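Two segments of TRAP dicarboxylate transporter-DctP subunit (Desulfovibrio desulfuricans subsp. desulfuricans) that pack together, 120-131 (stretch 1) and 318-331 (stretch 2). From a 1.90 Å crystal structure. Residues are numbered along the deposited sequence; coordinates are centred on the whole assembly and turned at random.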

ATOM      1  N   ARG A 120       9.302   6.181 -11.025  1.00 11.13           N
ATOM      2  CA  ARG A 120      10.603   6.821 -11.055  1.00 11.89           C
ATOM      3  C   ARG A 120      11.093   7.129  -9.642  1.00 16.24           C
ATOM      4  O   ARG A 120      12.225   6.825  -9.300  1.00 16.48           O
ATOM      5  N   ALA A 121      10.248   7.721  -8.811  1.00  9.61           N
ATOM      6  CA  ALA A 121      10.666   8.075  -7.450  1.00 13.15           C
ATOM      7  C   ALA A 121      10.936   6.835  -6.615  1.00 13.17           C
ATOM      8  O   ALA A 121      11.896   6.770  -5.842  1.00 16.36           O
ATOM      9  N   MET A 122      10.079   5.842  -6.746  1.00 10.35           N
ATOM     10  CA  MET A 122      10.179   4.695  -5.874  1.00 14.35           C
ATOM     11  C   MET A 122      11.346   3.769  -6.257  1.00 20.45           C
ATOM     12  O   MET A 122      11.813   2.985  -5.436  1.00 19.34           O
ATOM     13  N   GLU A 123      11.825   3.867  -7.491  1.00 24.55           N
ATOM     14  CA  GLU A 123      12.977   3.081  -7.918  1.00 19.52           C
ATOM     15  C   GLU A 123      14.234   3.940  -7.886  1.00 18.56           C
ATOM     16  O   GLU A 123      15.314   3.527  -8.360  1.00 19.01           O
ATOM     17  N   GLY A 124      14.081   5.154  -7.363  1.00 20.93           N
ATOM     18  CA  GLY A 124      15.126   6.149  -7.401  1.00 21.22           C
ATOM     19  C   GLY A 124      15.434   6.638  -6.003  1.00 19.08           C
ATOM     20  O   GLY A 124      15.325   5.894  -5.006  1.00 22.13           O
ATOM     21  N   LYS A 125      15.785   7.908  -5.926  1.00 19.03           N
ATOM     22  CA  LYS A 125      16.359   8.481  -4.724  1.00 17.17           C
ATOM     23  C   LYS A 125      15.297   8.642  -3.621  1.00 16.90           C
ATOM     24  O   LYS A 125      15.623   8.652  -2.442  1.00 13.50           O
ATOM     25  N   THR A 126      14.036   8.802  -4.009  1.00 14.73           N
ATOM     26  CA  THR A 126      12.982   9.050  -3.018  1.00 12.99           C
ATOM     27  C   THR A 126      12.874   7.857  -2.048  1.00 11.47           C
ATOM     28  O   THR A 126      12.817   8.019  -0.827  1.00 17.82           O
ATOM     29  N   PHE A 127      12.836   6.655  -2.616  1.00  8.91           N
ATOM     30  CA  PHE A 127      12.803   5.437  -1.819  1.00 11.92           C
ATOM     31  C   PHE A 127      14.031   5.293  -0.945  1.00 19.92           C
ATOM     32  O   PHE A 127      13.943   4.897   0.214  1.00 19.41           O
ATOM     33  N   ASP A 128      15.197   5.574  -1.518  1.00 12.88           N
ATOM     34  CA  ASP A 128      16.439   5.504  -0.750  1.00 21.04           C
ATOM     35  C   ASP A 128      16.383   6.435   0.462  1.00 17.90           C
ATOM     36  O   ASP A 128      16.713   6.015   1.569  1.00 21.10           O
ATOM     37  N   LEU A 129      15.934   7.679   0.260  1.00 16.93           N
ATOM     38  CA  LEU A 129      15.873   8.644   1.362  1.00 18.05           C
ATOM     39  C   LEU A 129      14.906   8.179   2.443  1.00 13.96           C
ATOM     40  O   LEU A 129      15.200   8.289   3.617  1.00 14.53           O
ATOM     41  N   ILE A 130      13.768   7.629   2.033  1.00 14.81           N
ATOM     42  CA  ILE A 130      12.741   7.202   2.970  1.00 16.43           C
ATOM     43  C   ILE A 130      13.211   6.000   3.787  1.00 16.31           C
ATOM     44  O   ILE A 130      12.894   5.881   4.955  1.00 19.12           O
ATOM     45  N   ASN A 131      13.959   5.111   3.134  1.00 11.56           N
ATOM     46  CA  ASN A 131      14.396   3.868   3.712  1.00 13.77           C
ATOM     47  C   ASN A 131      15.674   3.947   4.518  1.00 22.25           C
ATOM     48  O   ASN A 131      15.993   3.014   5.261  1.00 23.76           O
ATOM     49  N   PRO A 318      12.522  13.972  10.027  1.00 27.69           N
ATOM     50  CA  PRO A 318      13.659  14.899  10.052  1.00 28.46           C
ATOM     51  C   PRO A 318      14.026  15.398   8.665  1.00 27.22           C
ATOM     52  O   PRO A 318      14.224  16.603   8.477  1.00 32.41           O
ATOM     53  N   ASN A 319      14.079  14.486   7.699  1.00 28.72           N
ATOM     54  CA  ASN A 319      14.474  14.840   6.342  1.00 31.95           C
ATOM     55  C   ASN A 319      13.282  14.952   5.379  1.00 25.90           C
ATOM     56  O   ASN A 319      13.408  14.601   4.229  1.00 20.51           O
ATOM     57  N   ALA A 320      12.136  15.455   5.848  1.00 20.47           N
ATOM     58  CA  ALA A 320      10.930  15.520   5.016  1.00 23.67           C
ATOM     59  C   ALA A 320      11.144  16.369   3.765  1.00 26.05           C
ATOM     60  O   ALA A 320      10.799  15.956   2.647  1.00 12.32           O
ATOM     61  N   GLN A 321      11.715  17.555   3.932  1.00 18.68           N
ATOM     62  CA  GLN A 321      11.914  18.424   2.769  1.00 17.81           C
ATOM     63  C   GLN A 321      12.739  17.771   1.678  1.00 16.23           C
ATOM     64  O   GLN A 321      12.485  17.988   0.483  1.00 25.03           O
ATOM     65  N   ALA A 322      13.732  16.978   2.060  1.00 11.92           N
ATOM     66  CA  ALA A 322      14.618  16.381   1.075  1.00 17.21           C
ATOM     67  C   ALA A 322      13.853  15.302   0.327  1.00 18.43           C
ATOM     68  O   ALA A 322      13.979  15.138  -0.889  1.00 14.57           O
ATOM     69  N   ILE A 323      13.050  14.563   1.084  1.00 20.31           N
ATOM     70  CA  ILE A 323      12.262  13.510   0.506  1.00 19.34           C
ATOM     71  C   ILE A 323      11.313  14.105  -0.518  1.00 17.32           C
ATOM     72  O   ILE A 323      11.240  13.626  -1.646  1.00 16.88           O
ATOM     73  N   LEU A 324      10.582  15.148  -0.126  1.00 16.02           N
ATOM     74  CA  LEU A 324       9.640  15.809  -1.015  1.00 11.85           C
ATOM     75  C   LEU A 324      10.363  16.332  -2.260  1.00 18.33           C
ATOM     76  O   LEU A 324       9.906  16.161  -3.401  1.00 16.63           O
ATOM     77  N   ASP A 325      11.493  16.985  -2.029  1.00 17.44           N
ATOM     78  CA  ASP A 325      12.313  17.514  -3.115  1.00 14.23           C
ATOM     79  C   ASP A 325      12.712  16.425  -4.116  1.00 19.19           C
ATOM     80  O   ASP A 325      12.725  16.674  -5.333  1.00 20.47           O
ATOM     81  N   SER A 326      13.084  15.239  -3.621  1.00 19.57           N
ATOM     82  CA  SER A 326      13.505  14.160  -4.518  1.00 19.60           C
ATOM     83  C   SER A 326      12.339  13.702  -5.377  1.00 16.46           C
ATOM     84  O   SER A 326      12.514  13.414  -6.566  1.00 16.18           O
ATOM     85  N   ALA A 327      11.140  13.630  -4.791  1.00 16.64           N
ATOM     86  CA  ALA A 327       9.983  13.191  -5.552  1.00 13.51           C
ATOM     87  C   ALA A 327       9.700  14.181  -6.649  1.00 17.56           C
ATOM     88  O   ALA A 327       9.423  13.787  -7.793  1.00 16.06           O
ATOM     89  N   ASP A 328       9.749  15.462  -6.290  1.00 15.33           N
ATOM     90  CA  ASP A 328       9.524  16.518  -7.271  1.00 20.62           C
ATOM     91  C   ASP A 328      10.571  16.489  -8.386  1.00 21.21           C
ATOM     92  O   ASP A 328      10.273  16.846  -9.517  1.00 22.30           O
ATOM     93  N   SER A 329      11.788  16.064  -8.087  1.00 17.66           N
ATOM     94  CA  SER A 329      12.814  16.028  -9.125  1.00 13.23           C
ATOM     95  C   SER A 329      12.447  15.066 -10.255  1.00 19.40           C
ATOM     96  O   SER A 329      12.929  15.213 -11.376  1.00 24.88           O
ATOM     97  N   TYR A 330      11.603  14.076  -9.966  1.00 14.60           N
ATOM     98  CA  TYR A 330      11.253  13.059 -10.953  1.00 12.35           C
ATOM     99  C   TYR A 330       9.987  13.400 -11.753  1.00 11.64           C
ATOM    100  O   TYR A 330       9.531  12.612 -12.613  1.00 17.27           O
ATOM    101  N   ARG A 331       9.419  14.567 -11.482  1.00 15.34           N
ATOM    102  CA  ARG A 331       8.152  14.946 -12.099  1.00 18.48           C
ATOM    103  C   ARG A 331       8.377  15.288 -13.559  1.00 17.97           C
ATOM    104  O   ARG A 331       9.410  15.900 -13.855  1.00 19.57           O
TER

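The strongest polar link across this contact joins a side chain to a backbone carbonyl. Arg120, rotamer m at chi1, then t and m, reaches across to the backbone carbonyl of Tyr330 and grips it with two donors: Arg120 NE lies 2.8 Å from Tyr330 O and Arg120 NH2 lies 2.7 Å from the same atom. The oxygen sits at the guanidinium edge, near its plane, where one acceptor can take both N-H groups.

Tyr330 answers in the other direction. Its CA-to-CB bond points toward stretch 1, and with chi1 m and chi2 at -78° the ring lies against Arg120 and Ala121, and its hydroxyl reaches the turn at Gly124. That hydroxyl accepts from the backbone, Lys125 N to Tyr330 OH, 2.8 Å, with a nearly straight angle of 162°, so a side chain from the partner satisfies an amide in the first turn of helix 125-131. Gly124, at the N-cap position, makes room for this: its CA is 3.4 Å from Tyr330 OH, and an ideal CB there would fall 2.3 Å from that oxygen, a clash. Arg120 O and Ala121 N lie over one face of the ring, and Ala121 CA makes an off-centre CH-pi contact, 4.2 Å from the ring centroid. Tyr330 is covered more than any other residue in the contact.

The third polar element is a pair of linked hydroxyls. Thr126 (m) donates from OG1 to Ser326 OG at 3.0 Å, and Ser326 OG (p) in turn donates to Ile323 O, 2.6 Å, within its own helix. Both hydroxyls are thus used in a buried place. The small residues suit close backbones: the CA atoms of Thr126 and Ser326 are 5.4 Å apart, those of Ala121 and Ala327 5.5 Å.

Beyond this pair, the nearly antiparallel helices, at 165° with axes 8.7 Å apart at closest approach, are packed with aliphatic side chains. Leu129 (m, t) points toward stretch 2; its CB meets Ile323 CG1 at 3.8 Å, while its CD1 reaches Ser326 OG at 3.6 Å. Ile323 (m, t) starts out sideways, but its end comes nearer, and its CG2 packs against Ile130 CG1 at 3.7 Å. Ile130 shares the m, t pair. Lys125 (t at chi1) contributes its first carbon rather than its charge: its CA-to-CB bond points toward stretch 2 and Lys125 CB lies 3.5 Å from Tyr330 OH, while the end of the side chain leads away. Asn319, p at chi1, closes the far end, its ND2 3.6 Å from Leu129 O.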

ATOM      1  CB  ARG A 120      10.590   8.094 -11.896  1.00  9.96           C
ATOM      2  CG  ARG A 120      10.359   7.840 -13.369  1.00 12.27           C
ATOM      3  CD  ARG A 120      10.613   9.079 -14.227  1.00 17.62           C
ATOM      4  NE  ARG A 120       9.699  10.210 -13.996  1.00 13.44           N
ATOM      5  CZ  ARG A 120       8.493  10.348 -14.545  1.00 10.77           C
ATOM      6  NH1 ARG A 120       8.001   9.418 -15.353  1.00 20.64           N
ATOM      7  NH2 ARG A 120       7.772  11.417 -14.285  1.00 16.22           N
ATOM      8  CB  ALA A 121       9.600   8.943  -6.753  1.00 15.12           C
ATOM      9  CB  MET A 122       8.876   3.912  -5.876  1.00 11.05           C
ATOM     10  CG  MET A 122       7.733   4.644  -5.205  1.00 17.92           C
ATOM     11  SD  MET A 122       8.032   4.834  -3.449  1.00 20.84           S
ATOM     12  CE  MET A 122       7.419   6.484  -3.175  1.00 30.06           C
ATOM     13  CB  GLU A 123      12.754   2.533  -9.342  1.00 23.90           C
ATOM     14  CG  GLU A 123      11.675   1.460  -9.406  1.00 24.62           C
ATOM     15  CD  GLU A 123      11.421   0.923 -10.818  1.00 20.98           C
ATOM     16  OE1 GLU A 123      11.982   1.470 -11.820  1.00 22.38           O
ATOM     17  OE2 GLU A 123      10.655  -0.054 -10.912  1.00 17.70           O
ATOM     18  CB  LYS A 125      16.985   9.843  -5.052  1.00 28.00           C
ATOM     19  CG  LYS A 125      17.846  10.446  -3.937  1.00 37.46           C
ATOM     20  CD  LYS A 125      19.190   9.702  -3.760  1.00 45.30           C
ATOM     21  CE  LYS A 125      20.071  10.337  -2.662  1.00 43.33           C
ATOM     22  NZ  LYS A 125      20.016  11.823  -2.696  1.00 39.05           N
ATOM     23  CB  THR A 126      11.634   9.281  -3.667  1.00 12.43           C
ATOM     24  OG1 THR A 126      11.715  10.374  -4.594  1.00 15.39           O
ATOM     25  CG2 THR A 126      10.601   9.610  -2.597  1.00 16.07           C
ATOM     26  CB  PHE A 127      12.739   4.232  -2.750  1.00 14.64           C
ATOM     27  CG  PHE A 127      12.724   2.903  -2.030  1.00 16.57           C
ATOM     28  CD1 PHE A 127      11.536   2.324  -1.669  1.00 19.15           C
ATOM     29  CD2 PHE A 127      13.910   2.221  -1.751  1.00 14.62           C
ATOM     30  CE1 PHE A 127      11.524   1.106  -1.029  1.00 23.34           C
ATOM     31  CE2 PHE A 127      13.889   1.007  -1.094  1.00 18.80           C
ATOM     32  CZ  PHE A 127      12.709   0.455  -0.743  1.00 16.57           C
ATOM     33  CB  ASP A 128      17.647   5.873  -1.617  1.00 26.00           C
ATOM     34  CG  ASP A 128      17.984   4.810  -2.646  1.00 23.46           C
ATOM     35  OD1 ASP A 128      17.331   3.753  -2.672  1.00 22.53           O
ATOM     36  OD2 ASP A 128      18.906   5.045  -3.451  1.00 29.24           O
ATOM     37  CB  LEU A 129      15.480  10.040   0.870  1.00 13.05           C
ATOM     38  CG  LEU A 129      16.573  10.725   0.046  1.00 14.96           C
ATOM     39  CD1 LEU A 129      16.018  11.884  -0.748  1.00 13.36           C
ATOM     40  CD2 LEU A 129      17.645  11.193   1.011  1.00 20.32           C
ATOM     41  CB  ILE A 130      11.427   6.821   2.215  1.00 11.78           C
ATOM     42  CG1 ILE A 130      10.634   8.085   1.870  1.00 10.24           C
ATOM     43  CG2 ILE A 130      10.667   5.830   3.043  1.00 12.01           C
ATOM     44  CD1 ILE A 130       9.633   7.950   0.676  1.00  8.08           C
ATOM     45  CB  ASN A 131      14.548   2.845   2.603  1.00 21.36           C
ATOM     46  CG  ASN A 131      14.272   1.443   3.071  1.00 31.15           C
ATOM     47  OD1 ASN A 131      15.165   0.586   3.041  1.00 35.65           O
ATOM     48  ND2 ASN A 131      13.040   1.190   3.529  1.00 26.54           N
ATOM     49  CB  PRO A 318      14.783  14.041  10.645  1.00 39.50           C
ATOM     50  CG  PRO A 318      14.083  13.108  11.570  1.00 37.93           C
ATOM     51  CD  PRO A 318      12.792  12.777  10.849  1.00 36.40           C
ATOM     52  CB  ASN A 319      15.530  13.841   5.801  1.00 37.30           C
ATOM     53  CG  ASN A 319      14.988  12.406   5.653  1.00 43.71           C
ATOM     54  OD1 ASN A 319      14.042  12.006   6.337  1.00 43.37           O
ATOM     55  ND2 ASN A 319      15.598  11.630   4.757  1.00 37.45           N
ATOM     56  CB  ALA A 320       9.728  16.057   5.823  1.00 20.57           C
ATOM     57  CB  GLN A 321      12.562  19.752   3.154  1.00 22.60           C
ATOM     58  CG  GLN A 321      12.486  20.784   2.026  1.00 22.44           C
ATOM     59  CD  GLN A 321      11.058  21.020   1.557  1.00 21.77           C
ATOM     60  OE1 GLN A 321      10.200  21.431   2.335  1.00 19.96           O
ATOM     61  NE2 GLN A 321      10.794  20.742   0.291  1.00 27.89           N
ATOM     62  CB  ALA A 322      15.845  15.779   1.751  1.00 15.24           C
ATOM     63  CB  ILE A 323      11.530  12.693   1.619  1.00 15.22           C
ATOM     64  CG1 ILE A 323      12.569  11.911   2.429  1.00 17.82           C
ATOM     65  CG2 ILE A 323      10.497  11.697   1.008  1.00 16.56           C
ATOM     66  CD1 ILE A 323      12.044  11.307   3.682  1.00 17.50           C
ATOM     67  CB  LEU A 324       8.977  16.982  -0.276  1.00 18.52           C
ATOM     68  CG  LEU A 324       8.084  16.640   0.920  1.00 18.44           C
ATOM     69  CD1 LEU A 324       7.649  17.894   1.623  1.00 16.50           C
ATOM     70  CD2 LEU A 324       6.896  15.879   0.458  1.00 18.05           C
ATOM     71  CB  ASP A 325      13.590  18.169  -2.570  1.00 20.78           C
ATOM     72  CG  ASP A 325      13.352  19.545  -1.968  1.00 24.44           C
ATOM     73  OD1 ASP A 325      12.278  20.147  -2.160  1.00 23.67           O
ATOM     74  OD2 ASP A 325      14.271  20.028  -1.289  1.00 23.36           O
ATOM     75  CB  SER A 326      14.116  12.964  -3.775  1.00 17.10           C
ATOM     76  OG  SER A 326      13.200  12.346  -2.874  1.00 25.20           O
ATOM     77  CB  ALA A 327       8.770  13.063  -4.665  1.00 15.09           C
ATOM     78  CB  ASP A 328       9.513  17.905  -6.630  1.00 26.08           C
ATOM     79  CG  ASP A 328       9.342  19.015  -7.661  1.00 46.80           C
ATOM     80  OD1 ASP A 328       8.246  19.103  -8.268  1.00 47.38           O
ATOM     81  OD2 ASP A 328      10.308  19.790  -7.887  1.00 56.48           O
ATOM     82  CB  SER A 329      14.177  15.688  -8.548  1.00 15.18           C
ATOM     83  OG  SER A 329      14.321  14.311  -8.258  1.00 16.04           O
ATOM     84  CB  TYR A 330      11.098  11.679 -10.297  1.00 18.04           C
ATOM     85  CG  TYR A 330      12.389  11.050  -9.788  1.00 15.65           C
ATOM     86  CD1 TYR A 330      13.286  10.437 -10.665  1.00 16.97           C
ATOM     87  CD2 TYR A 330      12.702  11.063  -8.429  1.00 17.55           C
ATOM     88  CE1 TYR A 330      14.459   9.866 -10.203  1.00 16.72           C
ATOM     89  CE2 TYR A 330      13.854  10.485  -7.964  1.00 20.47           C
ATOM     90  CZ  TYR A 330      14.742   9.892  -8.860  1.00 19.05           C
ATOM     91  OH  TYR A 330      15.904   9.319  -8.390  1.00 21.22           O
ATOM     92  CB  ARG A 331       7.551  16.136 -11.344  1.00 19.38           C
ATOM     93  CG  ARG A 331       6.579  16.964 -12.141  1.00 21.35           C
ATOM     94  CD  ARG A 331       6.004  18.099 -11.294  1.00 23.73           C
ATOM     95  NE  ARG A 331       4.991  17.563 -10.399  1.00 25.98           N
ATOM     96  CZ  ARG A 331       5.147  17.323  -9.099  1.00 29.82           C
ATOM     97  NH1 ARG A 331       6.279  17.615  -8.477  1.00 36.27           N
ATOM     98  NH2 ARG A 331       4.139  16.790  -8.417  1.00 27.28           N
TER